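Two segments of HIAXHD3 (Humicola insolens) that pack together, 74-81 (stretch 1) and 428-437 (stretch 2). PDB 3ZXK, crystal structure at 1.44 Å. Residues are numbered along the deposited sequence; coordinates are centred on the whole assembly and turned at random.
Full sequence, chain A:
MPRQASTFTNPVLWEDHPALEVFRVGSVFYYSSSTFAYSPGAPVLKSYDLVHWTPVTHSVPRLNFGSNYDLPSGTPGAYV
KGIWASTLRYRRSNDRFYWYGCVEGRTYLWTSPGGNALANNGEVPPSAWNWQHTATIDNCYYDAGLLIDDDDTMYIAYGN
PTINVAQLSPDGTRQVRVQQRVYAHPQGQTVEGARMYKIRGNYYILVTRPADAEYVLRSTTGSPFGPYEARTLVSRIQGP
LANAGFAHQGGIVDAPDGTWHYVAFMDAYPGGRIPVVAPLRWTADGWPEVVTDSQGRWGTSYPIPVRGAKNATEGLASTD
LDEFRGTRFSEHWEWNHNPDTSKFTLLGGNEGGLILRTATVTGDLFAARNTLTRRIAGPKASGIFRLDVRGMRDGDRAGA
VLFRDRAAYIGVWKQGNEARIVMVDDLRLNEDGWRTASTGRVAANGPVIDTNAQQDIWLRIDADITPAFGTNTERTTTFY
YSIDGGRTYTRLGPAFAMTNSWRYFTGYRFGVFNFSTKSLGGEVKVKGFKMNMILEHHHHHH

Stretch 1, residues 74-81: GTPGAYVK
Stretch 2, residues 428-437: RLNEDGWRTA

The carbonyl oxygen of Trp434 is buried by this contact yet has no hydrogen-bonding partner anywhere in the model; instead, two carbons of stretch 1 approach it, with Pro76 CA at 3.4 Å from Trp434 O (CA-H...O angle 133°) and Thr75 CB at 3.5 Å from the same oxygen. Stretch 1 is irregular: a cis peptide precedes Pro76 (phi/psi -86/7, C-gamma endo), a type II' turn spans Pro76 to Tyr79, and a type II turn spans Ala78 to Lys81, placing Val80 at 67/13. Stretch 2 leaves its strand after Leu429 and loops back, closed by Trp434 N to Asn430 O and Asn430 N to Arg435 O, both 2.8 Å; Trp434 sits at 64/27. The closest CA atoms across the stretches are those of Pro76 and Arg435, 4.8 Å apart.

A hydrogen bond runs from Thr436 N to Thr75 OG1 (3.1 Å, N-H...O angle 151°), with Thr75 chi1 p. The remainder is largely apolar. Val80 (chi1 t) sets CG2 3.7 Å from the centroid of the Trp434 five-membered ring, 18° off its normal, a CH-pi contact over the face; Trp434 has chi1 -50° and chi2 111°. Leu429 (m, t) brings CD1 over one face of the Tyr79 ring, 4.3 Å from Tyr79 CG, while Pro76 CG covers a face of the Arg435 guanidinium.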

# COMPACT_ATOMS: atom_id res chain seq x y z
N GLY A 74 -4.51 0.19 22.53
CA GLY A 74 -5.63 0.76 21.84
C GLY A 74 -5.28 2.05 21.11
O GLY A 74 -4.11 2.39 20.96
N THR A 75 -6.32 2.74 20.66
CA THR A 75 -6.17 3.98 19.91
C THR A 75 -5.50 5.05 20.77
O THR A 75 -5.72 5.08 21.97
CB THR A 75 -7.52 4.47 19.36
OG1 THR A 75 -8.46 4.73 20.43
CG2 THR A 75 -8.05 3.41 18.40
N PRO A 76 -4.71 5.93 20.16
CA PRO A 76 -4.48 6.07 18.71
C PRO A 76 -3.39 5.19 18.13
O PRO A 76 -3.09 5.29 16.93
CB PRO A 76 -4.13 7.57 18.58
CG PRO A 76 -3.45 7.89 19.86
CD PRO A 76 -4.15 7.07 20.92
N GLY A 77 -2.84 4.28 18.93
CA GLY A 77 -1.79 3.38 18.46
C GLY A 77 -0.72 4.13 17.69
O GLY A 77 -0.19 5.12 18.18
N ALA A 78 -0.43 3.65 16.47
CA ALA A 78 0.39 4.40 15.52
C ALA A 78 -0.40 4.60 14.22
O ALA A 78 0.17 4.71 13.14
CB ALA A 78 1.71 3.67 15.24
N TYR A 79 -1.73 4.65 14.34
CA TYR A 79 -2.57 4.91 13.18
C TYR A 79 -2.10 6.14 12.40
O TYR A 79 -1.94 7.22 12.98
CB TYR A 79 -4.05 5.07 13.57
CG TYR A 79 -4.74 3.78 13.84
CD1 TYR A 79 -5.10 2.92 12.78
CD2 TYR A 79 -5.05 3.40 15.14
CE1 TYR A 79 -5.76 1.72 13.03
CE2 TYR A 79 -5.69 2.18 15.41
CZ TYR A 79 -6.06 1.36 14.36
OH TYR A 79 -6.69 0.17 14.64
N VAL A 80 -1.93 5.96 11.08
CA VAL A 80 -1.61 7.04 10.13
C VAL A 80 -0.20 7.62 10.39
O VAL A 80 0.16 8.67 9.87
CB VAL A 80 -2.72 8.14 10.01
CG1 VAL A 80 -2.63 8.87 8.67
CG2 VAL A 80 -4.10 7.55 10.18
N LYS A 81 0.59 6.93 11.20
CA LYS A 81 2.01 7.23 11.33
C LYS A 81 2.78 6.26 10.44
O LYS A 81 2.40 6.07 9.29
CB LYS A 81 2.44 7.25 12.80
CG LYS A 81 1.71 8.34 13.61
CD LYS A 81 2.20 8.35 15.04
CE LYS A 81 1.55 9.47 15.84
NZ LYS A 81 1.81 9.30 17.30
N ARG A 428 -15.96 4.17 14.25
CA ARG A 428 -15.34 5.41 13.77
C ARG A 428 -14.15 5.83 14.61
O ARG A 428 -14.22 5.80 15.85
CB ARG A 428 -16.34 6.58 13.79
CG ARG A 428 -17.53 6.44 12.86
CD ARG A 428 -18.43 7.66 12.89
NE ARG A 428 -19.11 7.87 14.17
CZ ARG A 428 -18.84 8.86 15.02
NH1 ARG A 428 -17.88 9.74 14.75
NH2 ARG A 428 -19.52 8.97 16.15
N LEU A 429 -13.08 6.25 13.93
CA LEU A 429 -11.98 7.00 14.55
C LEU A 429 -12.23 8.47 14.33
O LEU A 429 -12.75 8.86 13.28
CB LEU A 429 -10.65 6.66 13.88
CG LEU A 429 -10.11 5.26 14.07
CD1 LEU A 429 -8.83 5.04 13.27
CD2 LEU A 429 -9.91 4.97 15.56
N ASN A 430 -11.78 9.30 15.27
CA ASN A 430 -11.81 10.75 15.12
C ASN A 430 -10.59 11.16 14.29
O ASN A 430 -9.47 10.84 14.66
CB ASN A 430 -11.71 11.35 16.51
CG ASN A 430 -11.87 12.87 16.54
OD1 ASN A 430 -11.80 13.56 15.53
ND2 ASN A 430 -12.07 13.38 17.74
N GLU A 431 -10.79 11.86 13.17
CA GLU A 431 -9.68 12.28 12.30
C GLU A 431 -8.72 13.24 12.99
O GLU A 431 -7.57 13.39 12.55
CB GLU A 431 -10.19 12.95 11.04
CG GLU A 431 -11.13 12.10 10.19
CD GLU A 431 -11.50 12.84 8.91
OE1 GLU A 431 -11.68 14.08 8.97
OE2 GLU A 431 -11.60 12.18 7.87
N ASP A 432 -9.19 13.90 14.05
CA ASP A 432 -8.32 14.73 14.88
C ASP A 432 -7.73 13.89 16.00
O ASP A 432 -8.26 13.84 17.11
CB ASP A 432 -9.08 15.91 15.46
CG ASP A 432 -8.16 17.02 15.93
OD1 ASP A 432 -6.95 16.78 16.09
OD2 ASP A 432 -8.64 18.16 16.12
N GLY A 433 -6.64 13.21 15.67
CA GLY A 433 -5.84 12.48 16.66
C GLY A 433 -5.98 10.98 16.58
O GLY A 433 -5.19 10.27 17.21
N TRP A 434 -6.98 10.48 15.86
CA TRP A 434 -7.21 9.03 15.67
C TRP A 434 -7.53 8.22 16.90
O TRP A 434 -7.26 6.98 16.93
CB TRP A 434 -6.04 8.39 14.91
CG TRP A 434 -5.75 9.17 13.67
CD1 TRP A 434 -4.64 9.96 13.40
CD2 TRP A 434 -6.62 9.32 12.50
NE1 TRP A 434 -4.75 10.53 12.16
CE2 TRP A 434 -5.92 10.20 11.57
CE3 TRP A 434 -7.88 8.83 12.14
CZ2 TRP A 434 -6.45 10.54 10.32
CZ3 TRP A 434 -8.41 9.19 10.90
CH2 TRP A 434 -7.71 10.03 10.01
N ARG A 435 -8.12 8.89 17.90
CA ARG A 435 -8.77 8.18 19.00
C ARG A 435 -10.13 7.66 18.56
O ARG A 435 -10.74 8.20 17.65
CB ARG A 435 -8.89 9.08 20.22
CG ARG A 435 -7.55 9.30 20.90
CD ARG A 435 -7.58 10.45 21.90
NE ARG A 435 -6.21 10.77 22.34
CZ ARG A 435 -5.31 11.43 21.61
NH1 ARG A 435 -5.60 11.86 20.38
NH2 ARG A 435 -4.11 11.66 22.12
N THR A 436 -10.59 6.59 19.18
CA THR A 436 -11.91 6.07 18.85
C THR A 436 -13.05 7.07 19.15
O THR A 436 -13.13 7.63 20.25
CB THR A 436 -12.14 4.71 19.54
OG1 THR A 436 -11.14 3.79 19.11
CG2 THR A 436 -13.48 4.11 19.15
N ALA A 437 -13.91 7.28 18.16
CA ALA A 437 -15.08 8.14 18.34
C ALA A 437 -16.33 7.30 18.61
O ALA A 437 -17.21 7.73 19.34
CB ALA A 437 -15.28 9.04 17.13